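Local coordinates for protein glycoside Hydrolase (Bacteroides uniformis, PDB 5T9X) that probably hydrolyses agarose or related galactans as a family 16 glycoside hydrolase in the agarose-degrading pathway of a gut bacterium, at residues A[175-185]-A[295-306]. Sequence-based numbering, arbitrary orientation.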
# COMPACT_ATOMS: atom_id res chain seq x y z
N MET A 175 0.46 -11.73 -6.31
CA MET A 175 0.58 -11.05 -5.02
C MET A 175 0.07 -9.62 -5.10
O MET A 175 0.24 -8.95 -6.12
CB MET A 175 2.05 -10.97 -4.60
CG MET A 175 2.78 -12.31 -4.42
SD MET A 175 2.22 -13.13 -2.92
CE MET A 175 3.10 -12.19 -1.68
N ALA A 176 -0.51 -9.14 -4.01
CA ALA A 176 -0.82 -7.73 -3.86
C ALA A 176 0.47 -6.94 -3.62
O ALA A 176 1.32 -7.39 -2.87
CB ALA A 176 -1.77 -7.52 -2.70
N SER A 177 0.59 -5.80 -4.29
CA SER A 177 1.62 -4.78 -3.98
C SER A 177 0.90 -3.62 -3.29
O SER A 177 -0.10 -3.11 -3.83
CB SER A 177 2.27 -4.29 -5.27
OG SER A 177 2.83 -5.35 -6.03
N ASP A 178 1.35 -3.25 -2.08
CA ASP A 178 0.59 -2.35 -1.20
C ASP A 178 1.41 -1.24 -0.58
O ASP A 178 2.49 -1.49 0.00
CB ASP A 178 -0.02 -3.10 -0.01
CG ASP A 178 -0.99 -4.22 -0.41
OD1 ASP A 178 -1.99 -3.97 -1.14
OD2 ASP A 178 -0.75 -5.37 0.03
N VAL A 179 0.84 -0.04 -0.63
CA VAL A 179 1.30 1.12 0.15
C VAL A 179 0.09 1.68 0.87
O VAL A 179 -0.88 2.04 0.23
CB VAL A 179 1.92 2.22 -0.75
CG1 VAL A 179 2.40 3.41 0.07
CG2 VAL A 179 3.08 1.63 -1.52
N TRP A 180 0.14 1.75 2.21
CA TRP A 180 -1.07 2.07 3.00
C TRP A 180 -0.80 2.56 4.41
O TRP A 180 0.32 2.55 4.88
CB TRP A 180 -2.04 0.88 3.02
CG TRP A 180 -1.48 -0.40 3.54
CD1 TRP A 180 -0.46 -1.13 3.02
CD2 TRP A 180 -1.96 -1.16 4.66
NE1 TRP A 180 -0.23 -2.27 3.77
CE2 TRP A 180 -1.16 -2.33 4.77
CE3 TRP A 180 -2.97 -0.95 5.59
CZ2 TRP A 180 -1.35 -3.31 5.78
CZ3 TRP A 180 -3.18 -1.92 6.60
CH2 TRP A 180 -2.36 -3.08 6.69
N MET A 181 -1.85 3.04 5.05
CA MET A 181 -1.71 3.69 6.34
C MET A 181 -2.73 3.07 7.26
O MET A 181 -3.84 2.80 6.86
CB MET A 181 -1.93 5.19 6.19
CG MET A 181 -1.01 5.79 5.16
SD MET A 181 -0.89 7.58 5.25
CE MET A 181 -2.44 8.10 4.56
N LEU A 182 -2.31 2.81 8.49
CA LEU A 182 -3.14 2.17 9.48
C LEU A 182 -2.83 2.74 10.88
O LEU A 182 -1.67 2.88 11.25
CB LEU A 182 -2.87 0.67 9.43
CG LEU A 182 -3.58 -0.25 10.43
CD1 LEU A 182 -5.09 -0.24 10.18
CD2 LEU A 182 -3.00 -1.65 10.33
N SER A 183 -3.89 3.05 11.63
CA SER A 183 -3.78 3.51 13.01
C SER A 183 -3.31 2.35 13.89
O SER A 183 -3.65 1.22 13.60
CB SER A 183 -5.13 4.01 13.53
OG SER A 183 -6.08 2.96 13.62
N PRO A 184 -2.50 2.63 14.95
CA PRO A 184 -1.99 1.51 15.80
C PRO A 184 -3.08 0.64 16.46
O PRO A 184 -2.81 -0.51 16.69
CB PRO A 184 -1.15 2.20 16.88
CG PRO A 184 -0.83 3.53 16.31
CD PRO A 184 -1.90 3.91 15.33
N ASP A 185 -4.28 1.18 16.72
CA ASP A 185 -5.39 0.41 17.31
C ASP A 185 -6.22 -0.43 16.29
O ASP A 185 -7.24 -1.05 16.67
CB ASP A 185 -6.30 1.33 18.15
CG ASP A 185 -7.23 2.22 17.30
OD1 ASP A 185 -7.21 2.15 16.05
OD2 ASP A 185 -8.00 2.99 17.91
N LYS A 295 -7.38 9.44 13.40
CA LYS A 295 -6.32 8.91 14.28
C LYS A 295 -5.05 8.87 13.48
O LYS A 295 -5.09 8.60 12.29
CB LYS A 295 -6.66 7.51 14.76
CG LYS A 295 -7.91 7.50 15.59
CD LYS A 295 -8.20 6.10 16.05
CE LYS A 295 -9.53 5.99 16.78
NZ LYS A 295 -9.81 4.56 17.11
N GLU A 296 -3.93 9.14 14.12
CA GLU A 296 -2.67 9.15 13.40
C GLU A 296 -2.29 7.73 12.94
O GLU A 296 -2.65 6.74 13.58
CB GLU A 296 -1.57 9.84 14.23
CG GLU A 296 -1.23 9.21 15.58
CD GLU A 296 -0.09 9.92 16.30
OE1 GLU A 296 -0.05 11.19 16.23
OE2 GLU A 296 0.75 9.21 16.94
N MET A 297 -1.59 7.63 11.82
CA MET A 297 -1.33 6.33 11.24
C MET A 297 0.14 6.06 10.93
O MET A 297 0.92 6.96 10.59
CB MET A 297 -2.16 6.17 9.96
CG MET A 297 -3.66 6.23 10.17
SD MET A 297 -4.54 6.16 8.61
CE MET A 297 -6.20 6.62 9.12
N ASP A 298 0.50 4.78 11.07
CA ASP A 298 1.75 4.23 10.59
C ASP A 298 1.63 4.09 9.09
O ASP A 298 0.54 3.80 8.57
CB ASP A 298 1.99 2.85 11.18
CG ASP A 298 2.13 2.88 12.69
OD1 ASP A 298 2.73 3.84 13.20
OD2 ASP A 298 1.65 1.94 13.38
N ILE A 299 2.73 4.28 8.37
CA ILE A 299 2.76 3.99 6.96
C ILE A 299 3.29 2.59 6.76
O ILE A 299 4.28 2.19 7.37
CB ILE A 299 3.59 5.02 6.21
CG1 ILE A 299 2.83 6.35 6.18
CG2 ILE A 299 3.88 4.56 4.79
CD1 ILE A 299 3.74 7.51 5.91
N ILE A 300 2.61 1.84 5.90
CA ILE A 300 2.98 0.45 5.65
C ILE A 300 3.21 0.21 4.16
O ILE A 300 2.44 0.67 3.32
CB ILE A 300 1.93 -0.53 6.23
CG1 ILE A 300 1.66 -0.20 7.70
CG2 ILE A 300 2.39 -1.99 6.13
CD1 ILE A 300 0.60 -1.08 8.30
N ILE A 301 4.28 -0.50 3.83
CA ILE A 301 4.57 -0.89 2.48
C ILE A 301 4.77 -2.38 2.55
O ILE A 301 5.62 -2.84 3.34
CB ILE A 301 5.86 -0.20 1.96
CG1 ILE A 301 5.77 1.32 2.11
CG2 ILE A 301 6.12 -0.56 0.50
CD1 ILE A 301 7.07 2.05 1.83
N ASN A 302 4.04 -3.16 1.74
CA ASN A 302 4.27 -4.60 1.74
C ASN A 302 3.84 -5.32 0.48
O ASN A 302 3.30 -4.72 -0.45
CB ASN A 302 3.56 -5.21 2.96
CG ASN A 302 2.03 -5.19 2.87
OD1 ASN A 302 1.46 -5.18 1.80
ND2 ASN A 302 1.38 -5.28 4.01
N MET A 303 4.06 -6.63 0.45
CA MET A 303 3.24 -7.50 -0.38
C MET A 303 2.45 -8.50 0.46
O MET A 303 2.83 -8.83 1.57
CB MET A 303 4.07 -8.21 -1.43
CG MET A 303 4.91 -7.34 -2.34
SD MET A 303 6.01 -8.33 -3.43
CE MET A 303 4.83 -8.81 -4.66
N GLU A 304 1.33 -8.97 -0.10
CA GLU A 304 0.42 -9.90 0.56
C GLU A 304 -0.04 -10.95 -0.45
O GLU A 304 -0.39 -10.62 -1.57
CB GLU A 304 -0.82 -9.17 1.11
CG GLU A 304 -0.54 -8.19 2.24
CD GLU A 304 -1.75 -7.37 2.72
OE1 GLU A 304 -2.89 -7.56 2.21
OE2 GLU A 304 -1.54 -6.51 3.63
N ASP A 305 -0.02 -12.21 -0.05
CA ASP A 305 -0.80 -13.27 -0.70
C ASP A 305 -2.14 -13.33 0.01
O ASP A 305 -2.29 -14.03 1.01
CB ASP A 305 -0.08 -14.62 -0.57
CG ASP A 305 -0.58 -15.64 -1.55
OD1 ASP A 305 -1.60 -15.38 -2.25
OD2 ASP A 305 0.08 -16.69 -1.61
N GLN A 306 -3.10 -12.55 -0.49
CA GLN A 306 -4.33 -12.29 0.24
C GLN A 306 -5.24 -13.50 0.24
O GLN A 306 -5.35 -14.17 -0.77
CB GLN A 306 -5.05 -11.09 -0.34
CG GLN A 306 -4.35 -9.78 -0.03
CD GLN A 306 -4.96 -8.61 -0.77
OE1 GLN A 306 -5.70 -8.78 -1.73
NE2 GLN A 306 -4.63 -7.40 -0.33
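W180 packs tightly against I300 on the face of the sheet that also carries D178, N302 and E304. I300 CB sits over the five-membered ring of W180, 3.9 Å from its centroid. With CG between the backbone N and the carbonyl carbon (chi1 57°), the indole swings back over its neighbour strand. N302 ND2 comes to the ring edge, 3.4 Å from W180 NE1; both are donors, so this is contact only. Strands 176-182 and 298-304 run antiparallel, joined by eight backbone hydrogen bonds. On the other face V179 pairs with I301. M181 lies beside I299, pointing the same way, and I299 rests on strand 329-341. E304 is partly exposed. Its OE2 accepts N302 ND2 at 3.2 Å, and its OE1 accepts Q306 NE2. Q306 also bonds Y196 through OE1 and E194 through NE2. A leucine in place of E304 would probably cost Q306 one acceptor and leave N302 freer to turn. Solvent reaches the P184 end, where D185 OD2 and K295 NZ form a salt bridge and T187 also bonds NZ. W180 touches E189 and D191, and D178 touches E194, a spacing consistent with the catalytic E-x-D-x-x-E motif in the cleft of the family 16 beta-jelly-roll sandwich.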